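Local coordinates for protein E1 (Kluyveromyces marxianus, PDB 3VX6) that acts as an E1-like activating enzyme of autophagy, activating ATG12 for conjugation with ATG5 and ATG8 for conjugation with phosphatidylethanolamine, at residues E107-G112 with W222-P227; K216-V221 with Y231-L236. All coordinates share one frame; numbering follows the deposited sequence.

Contact 1: E107-G112 with W222-P227; sequences ELLQRG and WSKLSP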
ATOM      1  N   GLU A 107     -12.614   2.986   0.477  1.00 42.94           N
ATOM      2  CA  GLU A 107     -12.263   3.923   1.532  1.00 42.83           C
ATOM      3  C   GLU A 107     -10.998   4.672   1.161  1.00 42.16           C
ATOM      4  O   GLU A 107     -10.885   5.868   1.389  1.00 42.35           O
ATOM      5  CB  GLU A 107     -12.055   3.182   2.852  1.00 43.26           C
ATOM      6  CG  GLU A 107     -13.251   2.363   3.299  1.00 44.89           C
ATOM      7  CD  GLU A 107     -12.909   1.388   4.425  1.00 47.73           C
ATOM      8  OE1 GLU A 107     -13.819   0.635   4.833  1.00 47.69           O
ATOM      9  OE2 GLU A 107     -11.739   1.368   4.896  1.00 48.25           O
ATOM     10  N   LEU A 108     -10.035   3.962   0.597  1.00 41.46           N
ATOM     11  CA  LEU A 108      -8.799   4.601   0.199  1.00 40.02           C
ATOM     12  C   LEU A 108      -9.138   5.588  -0.916  1.00 40.95           C
ATOM     13  O   LEU A 108      -8.608   6.697  -0.954  1.00 43.44           O
ATOM     14  CB  LEU A 108      -7.789   3.549  -0.263  1.00 36.47           C
ATOM     15  CG  LEU A 108      -7.396   2.561   0.845  1.00 33.67           C
ATOM     16  CD1 LEU A 108      -6.682   1.386   0.252  1.00 30.97           C
ATOM     17  CD2 LEU A 108      -6.540   3.244   1.885  1.00 32.00           C
ATOM     18  N   LEU A 109     -10.040   5.187  -1.807  1.00 39.76           N
ATOM     19  CA  LEU A 109     -10.478   6.042  -2.902  1.00 38.98           C
ATOM     20  C   LEU A 109     -10.976   7.377  -2.348  1.00 41.33           C
ATOM     21  O   LEU A 109     -10.508   8.449  -2.740  1.00 41.69           O
ATOM     22  CB  LEU A 109     -11.607   5.355  -3.658  1.00 37.45           C
ATOM     23  CG  LEU A 109     -12.450   6.227  -4.581  1.00 35.69           C
ATOM     24  CD1 LEU A 109     -11.575   6.867  -5.629  1.00 36.50           C
ATOM     25  CD2 LEU A 109     -13.519   5.369  -5.229  1.00 35.64           C
ATOM     26  N   GLN A 110     -11.939   7.292  -1.436  1.00 43.61           N
ATOM     27  CA  GLN A 110     -12.514   8.461  -0.793  1.00 44.58           C
ATOM     28  C   GLN A 110     -11.392   9.326  -0.218  1.00 45.83           C
ATOM     29  O   GLN A 110     -11.233  10.482  -0.601  1.00 46.33           O
ATOM     30  CB  GLN A 110     -13.466   8.026   0.332  1.00 45.80           C
ATOM     31  CG  GLN A 110     -14.210   9.175   1.005  1.00 48.19           C
ATOM     32  CD  GLN A 110     -15.048   9.969   0.014  1.00 51.05           C
ATOM     33  OE1 GLN A 110     -16.131   9.539  -0.398  1.00 52.97           O
ATOM     34  NE2 GLN A 110     -14.539  11.127  -0.394  1.00 50.84           N
ATOM     35  N   ARG A 111     -10.604   8.752   0.686  1.00 47.51           N
ATOM     36  CA  ARG A 111      -9.510   9.478   1.324  1.00 49.21           C
ATOM     37  C   ARG A 111      -8.559  10.168   0.358  1.00 48.69           C
ATOM     38  O   ARG A 111      -8.103  11.267   0.629  1.00 49.64           O
ATOM     39  CB  ARG A 111      -8.732   8.548   2.262  1.00 50.51           C
ATOM     40  CG  ARG A 111      -9.572   8.131   3.444  1.00 55.82           C
ATOM     41  CD  ARG A 111      -8.831   7.362   4.518  1.00 60.48           C
ATOM     42  NE  ARG A 111      -9.651   7.333   5.730  1.00 66.35           N
ATOM     43  CZ  ARG A 111      -9.839   8.384   6.531  1.00 68.97           C
ATOM     44  NH1 ARG A 111      -9.254   9.546   6.260  1.00 69.84           N
ATOM     45  NH2 ARG A 111     -10.635   8.287   7.590  1.00 69.74           N
ATOM     46  N   GLY A 112      -8.275   9.539  -0.774  1.00 48.74           N
ATOM     47  CA  GLY A 112      -7.367  10.144  -1.730  1.00 49.21           C
ATOM     48  C   GLY A 112      -7.926  11.357  -2.451  1.00 49.99           C
ATOM     49  O   GLY A 112      -7.205  12.326  -2.716  1.00 47.91           O
ATOM     50  N   TRP A 222      -6.442  10.647  -8.489  1.00 34.06           N
ATOM     51  CA  TRP A 222      -6.073  11.816  -9.238  1.00 37.22           C
ATOM     52  C   TRP A 222      -7.020  12.008 -10.441  1.00 38.57           C
ATOM     53  O   TRP A 222      -7.364  13.137 -10.797  1.00 38.08           O
ATOM     54  CB  TRP A 222      -4.635  11.639  -9.691  1.00 38.84           C
ATOM     55  CG  TRP A 222      -3.976  12.864 -10.140  1.00 39.43           C
ATOM     56  CD1 TRP A 222      -4.475  14.141 -10.115  1.00 38.89           C
ATOM     57  CD2 TRP A 222      -2.677  12.947 -10.712  1.00 39.14           C
ATOM     58  NE1 TRP A 222      -3.555  15.012 -10.646  1.00 39.10           N
ATOM     59  CE2 TRP A 222      -2.440  14.302 -11.020  1.00 37.96           C
ATOM     60  CE3 TRP A 222      -1.684  12.004 -10.994  1.00 38.80           C
ATOM     61  CZ2 TRP A 222      -1.255  14.735 -11.603  1.00 38.87           C
ATOM     62  CZ3 TRP A 222      -0.509  12.433 -11.571  1.00 38.88           C
ATOM     63  CH2 TRP A 222      -0.300  13.786 -11.869  1.00 40.25           C
ATOM     64  N   SER A 223      -7.443  10.891 -11.041  1.00 38.86           N
ATOM     65  CA  SER A 223      -8.348  10.879 -12.191  1.00 40.11           C
ATOM     66  C   SER A 223      -9.657  11.596 -11.943  1.00 41.03           C
ATOM     67  O   SER A 223     -10.057  12.466 -12.706  1.00 42.65           O
ATOM     68  CB  SER A 223      -8.693   9.442 -12.597  1.00 40.08           C
ATOM     69  OG  SER A 223      -7.634   8.815 -13.284  1.00 44.64           O
ATOM     70  N   LYS A 224     -10.344  11.190 -10.889  1.00 41.24           N
ATOM     71  CA  LYS A 224     -11.624  11.774 -10.558  1.00 43.18           C
ATOM     72  C   LYS A 224     -11.508  13.217 -10.062  1.00 43.19           C
ATOM     73  O   LYS A 224     -12.412  14.023 -10.281  1.00 44.33           O
ATOM     74  CB  LYS A 224     -12.329  10.887  -9.520  1.00 44.58           C
ATOM     75  CG  LYS A 224     -12.772   9.541 -10.094  1.00 48.22           C
ATOM     76  CD  LYS A 224     -13.273   8.583  -9.025  1.00 51.03           C
ATOM     77  CE  LYS A 224     -13.511   7.178  -9.592  1.00 54.32           C
ATOM     78  NZ  LYS A 224     -14.805   7.028 -10.330  1.00 55.85           N
ATOM     79  N   LEU A 225     -10.392  13.534  -9.411  1.00 42.32           N
ATOM     80  CA  LEU A 225     -10.142  14.867  -8.866  1.00 40.91           C
ATOM     81  C   LEU A 225      -9.792  15.812  -9.983  1.00 39.90           C
ATOM     82  O   LEU A 225     -10.349  16.888 -10.113  1.00 39.20           O
ATOM     83  CB  LEU A 225      -8.964  14.848  -7.889  1.00 40.54           C
ATOM     84  CG  LEU A 225      -9.239  14.370  -6.478  1.00 40.20           C
ATOM     85  CD1 LEU A 225      -8.005  14.587  -5.626  1.00 39.64           C
ATOM     86  CD2 LEU A 225     -10.417  15.144  -5.925  1.00 39.90           C
ATOM     87  N   SER A 226      -8.826  15.409 -10.777  1.00 40.79           N
ATOM     88  CA  SER A 226      -8.410  16.240 -11.858  1.00 42.01           C
ATOM     89  C   SER A 226      -8.567  15.437 -13.145  1.00 43.12           C
ATOM     90  O   SER A 226      -7.658  14.722 -13.576  1.00 42.78           O
ATOM     91  CB  SER A 226      -6.951  16.666 -11.639  1.00 42.42           C
ATOM     92  OG  SER A 226      -6.511  17.560 -12.641  1.00 43.61           O
ATOM     93  N   PRO A 227      -9.729  15.543 -13.785  1.00 44.28           N
ATOM     94  CA  PRO A 227      -9.889  14.787 -15.033  1.00 43.60           C
ATOM     95  C   PRO A 227      -8.869  15.387 -16.015  1.00 42.64           C
ATOM     96  O   PRO A 227      -8.791  16.601 -16.178  1.00 41.48           O
ATOM     97  CB  PRO A 227     -11.359  15.006 -15.402  1.00 44.44           C
ATOM     98  CG  PRO A 227     -11.763  16.279 -14.670  1.00 45.48           C
ATOM     99  CD  PRO A 227     -10.812  16.508 -13.523  1.00 44.62           C
TER
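Leu109 and Lys224 make the apolar half of this meeting between two helices: Leu109 CD1 lies 4.2 Å from Lys224 CD, so the lysine offers the middle of its hydrocarbon chain rather than its ammonium end. The two side chains cross at about a right angle. Although the CB of Leu109 does not head for 222-227, a chi1 of 164° sets its CG anti to the backbone N and brings the branched end nearer to it. Lys224 starts toward its partner and runs extended as far as CE, and only NZ turns aside (chi4 -80°), beyond the point of touch. Leu109 also reaches Thr220 and Val221 one turn earlier on helix 215-225, and Leu257 of a loop.

Helix 97-114 lies in the connection between the parallel strands 78-86 and 123-130, whereas helix 215-225 belongs to a beta-alpha-beta unit of a different mixed sheet; the contact thus joins helices that belong, by chain connection, to two different sheets within the ATG7 N-terminal region.

The second touch sets a methyl against a backbone carbonyl, with Leu225 CD1 3.8 Å from Gly112 O. It is a van der Waals contact. The glycine meets the leucine through its carbonyl oxygen, while the CA atoms of Gly112 and Trp222 stay 7.8 Å apart. Leu225 also packs on Pro190 and Leu193 of helix 190-195.

No hydrogen bond crosses between the segments. Gly112 N bonds to Leu108 O at 2.9 Å as part of its helix. Ser226 N reaches Trp222 O at 2.7 Å where helix 215-225 gives out. Trp222 leaves its backbone pointing away from 107-112, and its indole NE1 bonds to Leu193 O.

Contact 2: K216-V221 with Y231-L236; sequences KNILTV and YTICFL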
ATOM      1  N   LYS A 216      -2.216   2.390  -8.897  1.00 39.53           N
ATOM      2  CA  LYS A 216      -3.558   2.486  -9.430  1.00 39.56           C
ATOM      3  C   LYS A 216      -4.389   3.402  -8.588  1.00 39.29           C
ATOM      4  O   LYS A 216      -5.253   4.109  -9.092  1.00 38.47           O
ATOM      5  CB  LYS A 216      -4.198   1.114  -9.448  1.00 40.43           C
ATOM      6  CG  LYS A 216      -3.657   0.169 -10.520  1.00 41.49           C
ATOM      7  CD  LYS A 216      -4.369  -1.192 -10.455  1.00 43.29           C
ATOM      8  CE  LYS A 216      -3.842  -2.123 -11.525  1.00 43.75           C
ATOM      9  NZ  LYS A 216      -3.944  -3.501 -10.936  1.00 46.38           N
ATOM     10  N   ASN A 217      -4.149   3.315  -7.288  1.00 37.25           N
ATOM     11  CA  ASN A 217      -4.809   4.159  -6.313  1.00 36.48           C
ATOM     12  C   ASN A 217      -4.576   5.613  -6.757  1.00 36.41           C
ATOM     13  O   ASN A 217      -5.523   6.345  -7.053  1.00 37.95           O
ATOM     14  CB  ASN A 217      -4.185   3.913  -4.934  1.00 38.26           C
ATOM     15  CG  ASN A 217      -4.279   2.460  -4.505  1.00 37.95           C
ATOM     16  OD1 ASN A 217      -4.506   1.569  -5.331  1.00 38.12           O
ATOM     17  ND2 ASN A 217      -4.106   2.212  -3.216  1.00 37.23           N
ATOM     18  N   ILE A 218      -3.309   6.017  -6.832  1.00 34.24           N
ATOM     19  CA  ILE A 218      -2.976   7.377  -7.238  1.00 33.84           C
ATOM     20  C   ILE A 218      -3.739   7.744  -8.506  1.00 34.54           C
ATOM     21  O   ILE A 218      -4.489   8.728  -8.534  1.00 32.94           O
ATOM     22  CB  ILE A 218      -1.455   7.532  -7.482  1.00 34.23           C
ATOM     23  CG1 ILE A 218      -0.687   7.174  -6.196  1.00 30.38           C
ATOM     24  CG2 ILE A 218      -1.151   8.949  -7.963  1.00 31.49           C
ATOM     25  CD1 ILE A 218       0.817   7.053  -6.360  1.00 29.67           C
ATOM     26  N   LEU A 219      -3.572   6.931  -9.542  1.00 34.52           N
ATOM     27  CA  LEU A 219      -4.262   7.175 -10.798  1.00 33.93           C
ATOM     28  C   LEU A 219      -5.759   7.320 -10.618  1.00 33.70           C
ATOM     29  O   LEU A 219      -6.350   8.305 -11.026  1.00 34.90           O
ATOM     30  CB  LEU A 219      -3.981   6.046 -11.775  1.00 33.78           C
ATOM     31  CG  LEU A 219      -2.522   6.051 -12.195  1.00 34.98           C
ATOM     32  CD1 LEU A 219      -2.170   4.757 -12.895  1.00 35.52           C
ATOM     33  CD2 LEU A 219      -2.287   7.254 -13.091  1.00 37.74           C
ATOM     34  N   THR A 220      -6.379   6.333  -9.999  1.00 33.92           N
ATOM     35  CA  THR A 220      -7.812   6.378  -9.804  1.00 33.00           C
ATOM     36  C   THR A 220      -8.254   7.652  -9.073  1.00 33.40           C
ATOM     37  O   THR A 220      -9.227   8.306  -9.456  1.00 31.96           O
ATOM     38  CB  THR A 220      -8.271   5.130  -9.032  1.00 32.81           C
ATOM     39  OG1 THR A 220      -7.986   3.966  -9.813  1.00 32.90           O
ATOM     40  CG2 THR A 220      -9.758   5.189  -8.741  1.00 32.99           C
ATOM     41  N   VAL A 221      -7.541   8.021  -8.023  1.00 32.12           N
ATOM     42  CA  VAL A 221      -7.950   9.205  -7.296  1.00 32.16           C
ATOM     43  C   VAL A 221      -7.679  10.481  -8.075  1.00 33.29           C
ATOM     44  O   VAL A 221      -8.562  11.305  -8.292  1.00 34.47           O
ATOM     45  CB  VAL A 221      -7.257   9.285  -5.950  1.00 30.12           C
ATOM     46  CG1 VAL A 221      -7.639  10.576  -5.271  1.00 26.57           C
ATOM     47  CG2 VAL A 221      -7.643   8.075  -5.108  1.00 26.88           C
ATOM     48  N   TYR A 231      -1.703  11.715 -16.853  1.00 44.69           N
ATOM     49  CA  TYR A 231      -1.281  11.884 -15.464  1.00 41.91           C
ATOM     50  C   TYR A 231       0.184  11.522 -15.361  1.00 41.89           C
ATOM     51  O   TYR A 231       0.593  10.452 -15.800  1.00 42.43           O
ATOM     52  CB  TYR A 231      -2.069  10.963 -14.557  1.00 40.68           C
ATOM     53  CG  TYR A 231      -3.537  11.215 -14.622  1.00 38.75           C
ATOM     54  CD1 TYR A 231      -4.133  12.151 -13.788  1.00 36.63           C
ATOM     55  CD2 TYR A 231      -4.331  10.557 -15.559  1.00 37.73           C
ATOM     56  CE1 TYR A 231      -5.483  12.426 -13.887  1.00 38.94           C
ATOM     57  CE2 TYR A 231      -5.686  10.834 -15.663  1.00 37.63           C
ATOM     58  CZ  TYR A 231      -6.248  11.765 -14.830  1.00 36.48           C
ATOM     59  OH  TYR A 231      -7.572  12.073 -14.956  1.00 42.56           O
ATOM     60  N   THR A 232       0.975  12.407 -14.772  1.00 41.14           N
ATOM     61  CA  THR A 232       2.397  12.148 -14.645  1.00 39.74           C
ATOM     62  C   THR A 232       2.767  11.798 -13.225  1.00 38.34           C
ATOM     63  O   THR A 232       2.385  12.493 -12.296  1.00 37.17           O
ATOM     64  CB  THR A 232       3.216  13.362 -15.081  1.00 39.32           C
ATOM     65  OG1 THR A 232       3.027  13.581 -16.487  1.00 41.14           O
ATOM     66  CG2 THR A 232       4.686  13.130 -14.782  1.00 39.10           C
ATOM     67  N   ILE A 233       3.525  10.724 -13.059  1.00 38.11           N
ATOM     68  CA  ILE A 233       3.929  10.296 -11.731  1.00 37.98           C
ATOM     69  C   ILE A 233       5.405   9.965 -11.655  1.00 38.90           C
ATOM     70  O   ILE A 233       5.912   9.171 -12.449  1.00 39.14           O
ATOM     71  CB  ILE A 233       3.146   9.056 -11.295  1.00 37.30           C
ATOM     72  CG1 ILE A 233       1.647   9.371 -11.284  1.00 35.54           C
ATOM     73  CG2 ILE A 233       3.641   8.589  -9.932  1.00 36.54           C
ATOM     74  CD1 ILE A 233       0.773   8.164 -11.079  1.00 34.58           C
ATOM     75  N   CYS A 234       6.093  10.580 -10.699  1.00 40.11           N
ATOM     76  CA  CYS A 234       7.516  10.324 -10.489  1.00 42.47           C
ATOM     77  C   CYS A 234       7.651   9.171  -9.503  1.00 41.67           C
ATOM     78  O   CYS A 234       7.152   9.241  -8.385  1.00 41.57           O
ATOM     79  CB  CYS A 234       8.205  11.562  -9.912  1.00 43.78           C
ATOM     80  SG  CYS A 234       8.191  12.974 -11.001  1.00 47.61           S
ATOM     81  N   PHE A 235       8.321   8.109  -9.919  1.00 42.83           N
ATOM     82  CA  PHE A 235       8.507   6.948  -9.061  1.00 43.85           C
ATOM     83  C   PHE A 235       9.923   6.932  -8.523  1.00 44.59           C
ATOM     84  O   PHE A 235      10.857   6.538  -9.215  1.00 46.05           O
ATOM     85  CB  PHE A 235       8.206   5.678  -9.853  1.00 42.35           C
ATOM     86  CG  PHE A 235       6.775   5.592 -10.320  1.00 44.46           C
ATOM     87  CD1 PHE A 235       5.746   5.337  -9.414  1.00 43.15           C
ATOM     88  CD2 PHE A 235       6.447   5.802 -11.659  1.00 43.68           C
ATOM     89  CE1 PHE A 235       4.413   5.290  -9.835  1.00 44.19           C
ATOM     90  CE2 PHE A 235       5.114   5.757 -12.088  1.00 43.34           C
ATOM     91  CZ  PHE A 235       4.097   5.503 -11.175  1.00 42.89           C
ATOM     92  N   LEU A 236      10.084   7.377  -7.286  1.00 46.65           N
ATOM     93  CA  LEU A 236      11.406   7.416  -6.687  1.00 48.67           C
ATOM     94  C   LEU A 236      11.807   6.119  -6.009  1.00 49.01           C
ATOM     95  O   LEU A 236      11.025   5.501  -5.286  1.00 49.18           O
ATOM     96  CB  LEU A 236      11.512   8.579  -5.702  1.00 48.77           C
ATOM     97  CG  LEU A 236      11.467   9.937  -6.399  1.00 50.88           C
ATOM     98  CD1 LEU A 236      10.031  10.255  -6.791  1.00 52.13           C
ATOM     99  CD2 LEU A 236      12.014  11.011  -5.477  1.00 53.30           C
TER
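Lys216 O takes two bonds from a single residue: Thr220 N approaches it at 2.7 Å, the ordinary helical bond, and Thr220 OG1 donates at 2.8 Å from above the carbonyl plane, 41° out of it. The hydroxyl of this buried threonine is thereby satisfied by its own helix.

Toward strand 231-236 the chemistry is wholly apolar. Ile233 CD1 is shared by two side chains of the helix, lying 3.7 Å from Ile218 CG2 and 3.8 Å from Leu219 CD2. The strand isoleucine places CG1 beside its backbone N (chi1 -60°), which carries the terminal methyl toward the helix, while its CG2 sits over one face of the Phe235 ring, offset toward the rim. Leu219 CD2 also comes within 4.0 Å of Tyr231 CB, near the root of that side chain; beyond it the ring meets Trp222 edge-to-face, and its OH bonds to Ser226 O and Arg228 N. Ile218 reaches further across the sheet, to Val199 and Phe201.

The axes of 216-221 and 231-236 pass 9.9 Å apart, with their directions at 148°, nearer antiparallel than parallel. Such packing is characteristic of a beta-alpha-beta crossover, in which helix 215-225 connects the parallel neighbours 198-202 and 231-236 and lies against their sheet.

How the contacts relate
Helix 215-225 serves both contacts. In contact 2 it lies against its own sheet, where all four touching residues are buried and aliphatic side chains and the CB of a tyrosine do the packing; in contact 1 its last turn meets helix 97-114 nearer the surface, with less buried area and with a lysine chain and a backbone carbonyl among the touching groups. No hydrogen bond crosses between the segments of either contact. Their centres lie 11 Å apart, and the tyrosine hydroxyl of contact 2 reaches the turn that follows the shared helix in contact 1.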